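Local coordinates for cytochrome P450 (Rhodococcus erythropolis, PDB 3WEC), which hydroxylates the quinoline nitrogen of aurachin precursors, acting as a heme-dependent monooxygenase in aurachin biosynthesis, at residues Asp187-Ile192 / Tyr393-Gly398; Asn180-Val185 / Ala202-Ser207. All blocks are in the same frame, centred on the assembly; numbering follows the deposited sequence.

Contact 1. Residues Asp187-Ile192 / Tyr393-Gly398. With AUI (3-[(2E,6E,9R)-9-hydroxy-3,7,11-trimethyldodeca-2,6,10-trien-1-yl]-2-methylquinolin-4(1H)-one), chain C.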
ATOM      1  N   ASP A 187       3.595   4.767   6.327  1.00 32.41           N
ATOM      2  CA  ASP A 187       4.690   3.962   6.815  1.00 35.64           C
ATOM      3  C   ASP A 187       5.222   4.559   8.116  1.00 38.55           C
ATOM      4  O   ASP A 187       4.966   5.738   8.437  1.00 40.49           O
ATOM      5  CB  ASP A 187       5.750   3.815   5.702  1.00 33.80           C
ATOM      6  CG  ASP A 187       6.669   2.575   5.867  1.00 36.04           C
ATOM      7  OD1 ASP A 187       6.684   1.876   6.911  1.00 36.55           O
ATOM      8  OD2 ASP A 187       7.461   2.329   4.937  1.00 37.13           O
ATOM      9  N   ILE A 188       5.938   3.742   8.885  1.00 40.14           N
ATOM     10  CA  ILE A 188       6.645   4.240  10.048  1.00 42.01           C
ATOM     11  C   ILE A 188       8.057   4.637   9.620  1.00 44.66           C
ATOM     12  O   ILE A 188       8.755   3.841   9.000  1.00 45.82           O
ATOM     13  CB  ILE A 188       6.710   3.185  11.184  1.00 43.64           C
ATOM     14  CG1 ILE A 188       5.337   2.513  11.377  1.00 42.03           C
ATOM     15  CG2 ILE A 188       7.275   3.817  12.468  1.00 47.14           C
ATOM     16  CD1 ILE A 188       5.203   1.709  12.664  1.00 44.11           C
ATOM     17  N   ASN A 189       8.484   5.846   9.995  1.00 45.83           N
ATOM     18  CA  ASN A 189       9.827   6.338   9.693  1.00 47.02           C
ATOM     19  C   ASN A 189      10.277   7.295  10.775  1.00 50.03           C
ATOM     20  O   ASN A 189       9.724   8.397  10.880  1.00 48.57           O
ATOM     21  CB  ASN A 189       9.852   7.084   8.364  1.00 47.68           C
ATOM     22  CG  ASN A 189      11.263   7.210   7.780  1.00 50.97           C
ATOM     23  OD1 ASN A 189      11.561   6.603   6.767  1.00 51.25           O
ATOM     24  ND2 ASN A 189      12.126   7.993   8.413  1.00 55.21           N
ATOM     25  N   PHE A 190      11.275   6.876  11.556  1.00 51.53           N
ATOM     26  CA  PHE A 190      11.856   7.677  12.609  1.00 55.97           C
ATOM     27  C   PHE A 190      13.038   8.468  12.085  1.00 59.73           C
ATOM     28  O   PHE A 190      13.910   8.892  12.852  1.00 63.96           O
ATOM     29  CB  PHE A 190      12.364   6.766  13.714  1.00 57.57           C
ATOM     30  CG  PHE A 190      11.294   6.128  14.510  1.00 55.76           C
ATOM     31  CD1 PHE A 190      10.829   6.729  15.661  1.00 57.21           C
ATOM     32  CD2 PHE A 190      10.755   4.909  14.114  1.00 53.23           C
ATOM     33  CE1 PHE A 190       9.821   6.135  16.408  1.00 57.21           C
ATOM     34  CE2 PHE A 190       9.749   4.306  14.854  1.00 51.92           C
ATOM     35  CZ  PHE A 190       9.277   4.920  16.001  1.00 54.24           C
ATOM     36  N   ALA A 191      13.118   8.638  10.776  1.00 59.33           N
ATOM     37  CA  ALA A 191      14.170   9.516  10.235  1.00 64.17           C
ATOM     38  C   ALA A 191      13.462  10.704   9.585  1.00 62.34           C
ATOM     39  O   ALA A 191      13.565  10.921   8.359  1.00 60.83           O
ATOM     40  CB  ALA A 191      15.078   8.776   9.239  1.00 63.48           C
ATOM     41  N   ILE A 192      12.728  11.436  10.434  1.00 61.42           N
ATOM     42  CA  ILE A 192      11.830  12.522  10.026  1.00 58.13           C
ATOM     43  C   ILE A 192      12.001  13.684  11.004  1.00 60.83           C
ATOM     44  O   ILE A 192      11.652  13.560  12.166  1.00 61.54           O
ATOM     45  CB  ILE A 192      10.346  12.053   9.868  1.00 54.64           C
ATOM     46  CG1 ILE A 192       9.437  13.211   9.493  1.00 53.81           C
ATOM     47  CG2 ILE A 192       9.809  11.394  11.132  1.00 54.77           C
ATOM     48  CD1 ILE A 192       7.972  12.858   9.575  1.00 49.26           C
ATOM     49  N   TYR A 393      16.248   3.668  -2.523  1.00 47.38           N
ATOM     50  CA  TYR A 393      14.928   3.373  -2.016  1.00 47.12           C
ATOM     51  C   TYR A 393      14.486   4.346  -0.927  1.00 47.09           C
ATOM     52  O   TYR A 393      15.307   4.840  -0.176  1.00 51.84           O
ATOM     53  CB  TYR A 393      14.893   1.934  -1.503  1.00 46.19           C
ATOM     54  CG  TYR A 393      14.907   0.967  -2.634  1.00 45.40           C
ATOM     55  CD1 TYR A 393      13.709   0.529  -3.194  1.00 43.88           C
ATOM     56  CD2 TYR A 393      16.104   0.483  -3.167  1.00 46.90           C
ATOM     57  CE1 TYR A 393      13.703  -0.357  -4.260  1.00 43.08           C
ATOM     58  CE2 TYR A 393      16.102  -0.415  -4.233  1.00 46.79           C
ATOM     59  CZ  TYR A 393      14.887  -0.823  -4.779  1.00 43.85           C
ATOM     60  OH  TYR A 393      14.813  -1.709  -5.837  1.00 42.88           O
ATOM     61  N   LYS A 394      13.183   4.631  -0.882  1.00 45.50           N
ATOM     62  CA  LYS A 394      12.579   5.464   0.158  1.00 46.48           C
ATOM     63  C   LYS A 394      12.876   4.894   1.558  1.00 48.04           C
ATOM     64  O   LYS A 394      13.050   3.684   1.721  1.00 47.53           O
ATOM     65  CB  LYS A 394      11.069   5.624  -0.073  1.00 46.65           C
ATOM     66  CG  LYS A 394      10.701   6.801  -0.981  1.00 47.78           C
ATOM     67  CD  LYS A 394       9.239   6.821  -1.443  1.00 44.54           C
ATOM     68  CE  LYS A 394       8.891   8.277  -1.810  1.00 44.95           C
ATOM     69  NZ  LYS A 394       7.702   8.477  -2.700  1.00 42.89           N
ATOM     70  N   PRO A 395      13.016   5.766   2.567  1.00 50.23           N
ATOM     71  CA  PRO A 395      13.130   5.139   3.880  1.00 51.13           C
ATOM     72  C   PRO A 395      11.782   4.603   4.374  1.00 48.49           C
ATOM     73  O   PRO A 395      10.737   4.831   3.731  1.00 45.32           O
ATOM     74  CB  PRO A 395      13.676   6.276   4.759  1.00 55.84           C
ATOM     75  CG  PRO A 395      14.410   7.176   3.787  1.00 57.42           C
ATOM     76  CD  PRO A 395      13.504   7.157   2.572  1.00 52.46           C
ATOM     77  N   GLY A 396      11.813   3.844   5.461  1.00 48.64           N
ATOM     78  CA  GLY A 396      10.603   3.439   6.142  1.00 48.61           C
ATOM     79  C   GLY A 396      10.633   1.989   6.548  1.00 50.30           C
ATOM     80  O   GLY A 396      11.458   1.232   6.074  1.00 52.54           O
ATOM     81  N   MET A 397       9.708   1.594   7.412  1.00 50.87           N
ATOM     82  CA  MET A 397       9.757   0.263   8.027  1.00 51.39           C
ATOM     83  C   MET A 397       9.116  -0.847   7.200  1.00 46.72           C
ATOM     84  O   MET A 397       9.676  -1.931   7.112  1.00 48.32           O
ATOM     85  CB  MET A 397       9.163   0.289   9.437  1.00 52.99           C
ATOM     86  CG  MET A 397      10.144   0.779  10.485  1.00 59.43           C
ATOM     87  SD  MET A 397       9.636   0.424  12.189  1.00 64.25           S
ATOM     88  CE  MET A 397       8.412  -0.893  11.908  1.00 58.88           C
ATOM     89  N   GLY A 398       7.938  -0.601   6.640  1.00 42.61           N
ATOM     90  CA  GLY A 398       7.199  -1.653   5.930  1.00 38.93           C
ATOM     91  C   GLY A 398       7.028  -1.498   4.412  1.00 35.99           C
ATOM     92  O   GLY A 398       6.622  -2.435   3.722  1.00 35.02           O
TER
HETATM   93  O13 AUI C 502      -2.257  -2.157   7.354  1.00 35.43           O
HETATM   94  C1  AUI C 502      -2.273  -1.660   6.203  1.00 35.28           C
HETATM   95  C4  AUI C 502      -3.341  -0.703   5.858  1.00 34.20           C
HETATM   96  C5  AUI C 502      -4.301  -0.339   6.798  1.00 32.99           C
HETATM   97  C6  AUI C 502      -5.292   0.581   6.460  1.00 34.19           C
HETATM   98  C7  AUI C 502      -5.261   1.125   5.168  1.00 35.55           C
HETATM   99  C8  AUI C 502      -4.312   0.797   4.198  1.00 31.29           C
HETATM  100  C9  AUI C 502      -3.309  -0.115   4.488  1.00 35.25           C
HETATM  101  N10 AUI C 502      -2.341  -0.430   3.574  1.00 32.21           N
HETATM  102  C3  AUI C 502      -1.345  -1.308   3.812  1.00 36.76           C
HETATM  103  C11 AUI C 502      -0.305  -1.623   2.748  1.00 31.93           C
HETATM  104  C2  AUI C 502      -1.253  -1.980   5.152  1.00 38.74           C
HETATM  105  C12 AUI C 502      -0.131  -2.943   5.437  1.00 35.85           C
HETATM  106  C14 AUI C 502       1.187  -2.162   5.466  1.00 42.56           C
HETATM  107  C15 AUI C 502       1.643  -1.062   6.121  1.00 42.98           C
HETATM  108  C26 AUI C 502       0.861  -0.200   7.094  1.00 48.29           C
HETATM  109  C16 AUI C 502       3.063  -0.688   5.774  1.00 43.44           C
HETATM  110  C17 AUI C 502       4.094  -0.722   6.900  1.00 50.86           C
HETATM  111  C18 AUI C 502       3.485  -0.734   8.275  1.00 49.58           C
HETATM  112  C19 AUI C 502       4.126  -1.031   9.427  1.00 52.69           C
HETATM  113  C27 AUI C 502       5.595  -1.355   9.539  1.00 51.74           C
HETATM  114  C20 AUI C 502       3.318  -0.968  10.699  1.00 49.21           C
HETATM  115  C21 AUI C 502       2.535  -2.239  11.050  1.00 47.32           C
HETATM  116  O28 AUI C 502       1.668  -1.877  12.117  1.00 43.45           O
HETATM  117  C22 AUI C 502       1.627  -2.798   9.974  1.00 45.17           C
HETATM  118  C23 AUI C 502       0.274  -2.674   9.877  1.00 47.49           C
HETATM  119  C24 AUI C 502      -0.374  -3.366   8.728  1.00 43.02           C
HETATM  120  C25 AUI C 502      -0.671  -1.905  10.787  1.00 49.35           C
HETATM  121  O   HOH W   1       8.196   4.243   3.154  1.00 38.67           O

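Contact 2. Residues Asn180-Val185 / Ala202-Ser207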
ATOM      1  N   ASN A 180       0.365  14.897  -1.036  1.00 32.87           N
ATOM      2  CA  ASN A 180       1.778  14.801  -0.941  1.00 33.88           C
ATOM      3  C   ASN A 180       2.327  14.723   0.514  1.00 33.50           C
ATOM      4  O   ASN A 180       3.166  13.880   0.815  1.00 32.57           O
ATOM      5  CB  ASN A 180       2.307  16.032  -1.666  1.00 39.24           C
ATOM      6  CG  ASN A 180       3.760  15.978  -1.860  1.00 41.64           C
ATOM      7  OD1 ASN A 180       4.239  15.430  -2.872  1.00 44.20           O
ATOM      8  ND2 ASN A 180       4.502  16.551  -0.915  1.00 42.67           N
ATOM      9  N   LEU A 181       1.946  15.670   1.388  1.00 34.56           N
ATOM     10  CA  LEU A 181       2.291  15.622   2.807  1.00 33.71           C
ATOM     11  C   LEU A 181       1.739  14.330   3.456  1.00 32.44           C
ATOM     12  O   LEU A 181       2.368  13.715   4.327  1.00 33.87           O
ATOM     13  CB  LEU A 181       1.637  16.796   3.500  1.00 35.09           C
ATOM     14  CG  LEU A 181       2.318  18.208   3.403  1.00 38.70           C
ATOM     15  CD1 LEU A 181       3.797  18.051   3.190  1.00 38.21           C
ATOM     16  CD2 LEU A 181       1.638  19.093   2.368  1.00 40.01           C
ATOM     17  N   VAL A 182       0.544  13.926   3.099  1.00 29.61           N
ATOM     18  CA  VAL A 182       0.040  12.757   3.855  1.00 28.60           C
ATOM     19  C   VAL A 182       0.621  11.432   3.403  1.00 27.90           C
ATOM     20  O   VAL A 182       0.651  10.523   4.213  1.00 29.92           O
ATOM     21  CB  VAL A 182      -1.493  12.663   4.010  1.00 26.08           C
ATOM     22  CG1 VAL A 182      -2.028  13.811   4.866  1.00 27.97           C
ATOM     23  CG2 VAL A 182      -2.211  12.600   2.681  1.00 24.53           C
ATOM     24  N   ALA A 183       1.104  11.318   2.155  1.00 28.76           N
ATOM     25  CA  ALA A 183       1.490   9.984   1.581  1.00 27.70           C
ATOM     26  C   ALA A 183       2.376   9.168   2.496  1.00 28.41           C
ATOM     27  O   ALA A 183       2.144   7.998   2.573  1.00 23.41           O
ATOM     28  CB  ALA A 183       2.135  10.068   0.198  1.00 28.90           C
ATOM     29  N   GLY A 184       3.350   9.772   3.204  1.00 28.76           N
ATOM     30  CA  GLY A 184       4.307   8.978   4.055  1.00 31.02           C
ATOM     31  C   GLY A 184       3.755   8.519   5.427  1.00 34.13           C
ATOM     32  O   GLY A 184       4.379   7.737   6.185  1.00 36.36           O
ATOM     33  N   VAL A 185       2.563   8.993   5.735  1.00 31.68           N
ATOM     34  CA  VAL A 185       1.836   8.646   6.928  1.00 32.28           C
ATOM     35  C   VAL A 185       1.343   7.167   6.841  1.00 31.24           C
ATOM     36  O   VAL A 185       0.824   6.628   7.792  1.00 33.73           O
ATOM     37  CB  VAL A 185       0.723   9.730   7.064  1.00 33.10           C
ATOM     38  CG1 VAL A 185      -0.628   9.232   7.589  1.00 32.41           C
ATOM     39  CG2 VAL A 185       1.277  10.981   7.776  1.00 33.76           C
ATOM     40  N   ALA A 202      -0.221  19.090  10.258  1.00 49.52           N
ATOM     41  CA  ALA A 202      -1.168  20.096   9.801  1.00 51.66           C
ATOM     42  C   ALA A 202      -1.986  19.489   8.658  1.00 48.86           C
ATOM     43  O   ALA A 202      -3.174  19.724   8.555  1.00 51.61           O
ATOM     44  CB  ALA A 202      -0.481  21.382   9.386  1.00 55.60           C
ATOM     45  N   ALA A 203      -1.383  18.635   7.845  1.00 44.79           N
ATOM     46  CA  ALA A 203      -2.058  18.236   6.635  1.00 41.24           C
ATOM     47  C   ALA A 203      -3.078  17.108   6.916  1.00 38.71           C
ATOM     48  O   ALA A 203      -4.106  16.956   6.215  1.00 37.21           O
ATOM     49  CB  ALA A 203      -1.017  17.876   5.592  1.00 39.19           C
ATOM     50  N   ILE A 204      -2.820  16.333   7.962  1.00 37.84           N
ATOM     51  CA  ILE A 204      -3.828  15.441   8.450  1.00 38.01           C
ATOM     52  C   ILE A 204      -5.028  16.244   8.938  1.00 42.19           C
ATOM     53  O   ILE A 204      -6.186  15.884   8.630  1.00 42.96           O
ATOM     54  CB  ILE A 204      -3.296  14.448   9.529  1.00 37.06           C
ATOM     55  CG1 ILE A 204      -2.284  13.464   8.903  1.00 33.76           C
ATOM     56  CG2 ILE A 204      -4.446  13.694  10.239  1.00 34.07           C
ATOM     57  CD1 ILE A 204      -1.394  12.806   9.948  1.00 34.50           C
ATOM     58  N   GLU A 205      -4.765  17.317   9.678  1.00 46.75           N
ATOM     59  CA  GLU A 205      -5.837  18.106  10.305  1.00 52.53           C
ATOM     60  C   GLU A 205      -6.657  18.880   9.268  1.00 52.95           C
ATOM     61  O   GLU A 205      -7.900  18.782   9.261  1.00 52.04           O
ATOM     62  CB  GLU A 205      -5.284  19.051  11.397  1.00 57.02           C
ATOM     63  CG  GLU A 205      -4.546  18.342  12.540  1.00 60.43           C
ATOM     64  CD  GLU A 205      -4.140  19.277  13.687  1.00 68.32           C
ATOM     65  OE1 GLU A 205      -4.729  19.130  14.790  1.00 72.65           O
ATOM     66  OE2 GLU A 205      -3.252  20.163  13.506  1.00 72.06           O
ATOM     67  N   GLU A 206      -5.951  19.610   8.390  1.00 51.78           N
ATOM     68  CA  GLU A 206      -6.576  20.399   7.321  1.00 52.00           C
ATOM     69  C   GLU A 206      -7.381  19.589   6.291  1.00 49.33           C
ATOM     70  O   GLU A 206      -8.329  20.124   5.724  1.00 50.86           O
ATOM     71  CB  GLU A 206      -5.547  21.289   6.611  1.00 54.46           C
ATOM     72  CG  GLU A 206      -4.736  22.153   7.571  1.00 57.54           C
ATOM     73  CD  GLU A 206      -3.652  23.013   6.908  1.00 60.92           C
ATOM     74  OE1 GLU A 206      -3.466  22.946   5.683  1.00 61.79           O
ATOM     75  OE2 GLU A 206      -2.980  23.776   7.628  1.00 62.99           O
ATOM     76  N   SER A 207      -7.019  18.324   6.046  1.00 43.62           N
ATOM     77  CA  SER A 207      -7.690  17.523   5.030  1.00 41.07           C
ATOM     78  C   SER A 207      -8.896  16.797   5.651  1.00 40.12           C
ATOM     79  O   SER A 207      -9.917  16.535   4.989  1.00 38.56           O
ATOM     80  CB  SER A 207      -6.718  16.514   4.363  1.00 38.28           C
ATOM     81  OG  SER A 207      -6.218  15.596   5.310  1.00 35.32           O
TER

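Contact 1. Residues Asp187-Ile192 / Tyr393-Gly398
The carboxylate of Asp187 lies between two carbons, one over each face. Gly396 CA is above one face, 3.5 Å from Asp187 OD2. AUI C17 lies over the other, 3.7 Å from Asp187 OD1. At the rim, Gly398 N donates to Asp187 OD1 on the syn side (2.8 Å), and the bond is nearly straight at 173°. Met397 N and Ile188 N, both raised toward the Gly396 face, add weak bonds to OD1. Three N-H groups thus converge on OD1 of this buried acid. Asp187 CG, anti to the backbone N (chi1 -157°), is carried toward 393-398. OD2 accepts from Leu399 N and from a water, which also donates to Pro395 O. This fixes the rotation of the carboxylate. Met397 N also donates to Ile188 O (2.9 Å). Gly396 has phi 137°, a conformation suited to glycine, and brings its CA against both Asp187 OD2 and Ile188 O. Nearby, Ile188 CG2 packs on Met397 SD at 4.1 Å. Ile188 CD1 and Met397 CE both reach the ligand tail, at C20 and C27. These are the F-G loop and the loop between the C-terminal strands 384-387 and 407-410, which typically line the substrate pocket of a cytochrome P450.

Contact 2. Residues Asn180-Val185 / Ala202-Ser207
Leu181 CB and Ala203 CB meet at 3.5 Å, the closest approach in this pairing of the P450 F and G helices. Leu181 CG lies a little farther from the same methyl. Beside this pair, with CG1 anti to its own carbonyl carbon (chi1 -66°), Val182 directs that methyl at Ala203 and Ile204. Val182 CG1 rests 4.0 Å from Ala203 O. Val182 CG1 also touches Ile204 CG1 at 4.1 Å. Farther along the chain, Val185 CG2 and Ile204 CD1 come tip to tip at 3.9 Å. The side-chain contacts are apolar, and the small alanine lets the leucine come close to the G helix. Further out, helix 240-271 packs against Val182 and Ser207 through Leu248. Pro87 touches both Val185 and Ile204, and Ile93 also lies against Ile204. Val185 N is held by a backbone bond to Val182 O (2.9 Å), and Val185 has another backbone bond with Leu89. On the G helix, Ala203 O takes two donors from the following turn. Ser207 N lies 3.2 Å from Ala203 O. The other donor is Ser207 OG, which donates in the carbonyl plane at 2.7 Å from Ala203 O.

Overall arrangement
From the N terminus, the chain first reaches 180-185, which starts on helix 172-182. The next segment, 187-192, belongs to contact 1 and lies in the loop before helix 194-216. Residues 202-207 on that helix then close contact 2, a short local loop of 16 residues. Contact 1 closes much later, at 393-398, after 200 residues that include the long helix 240-271. The segments alternate, so the two closures cross. The centres of the two contacts are about 16 Å apart. Contact 2 pairs the two helices. Contact 1 ties the loop joining them to the loop between strands 384-387 and 407-410, beside the bound intermediate.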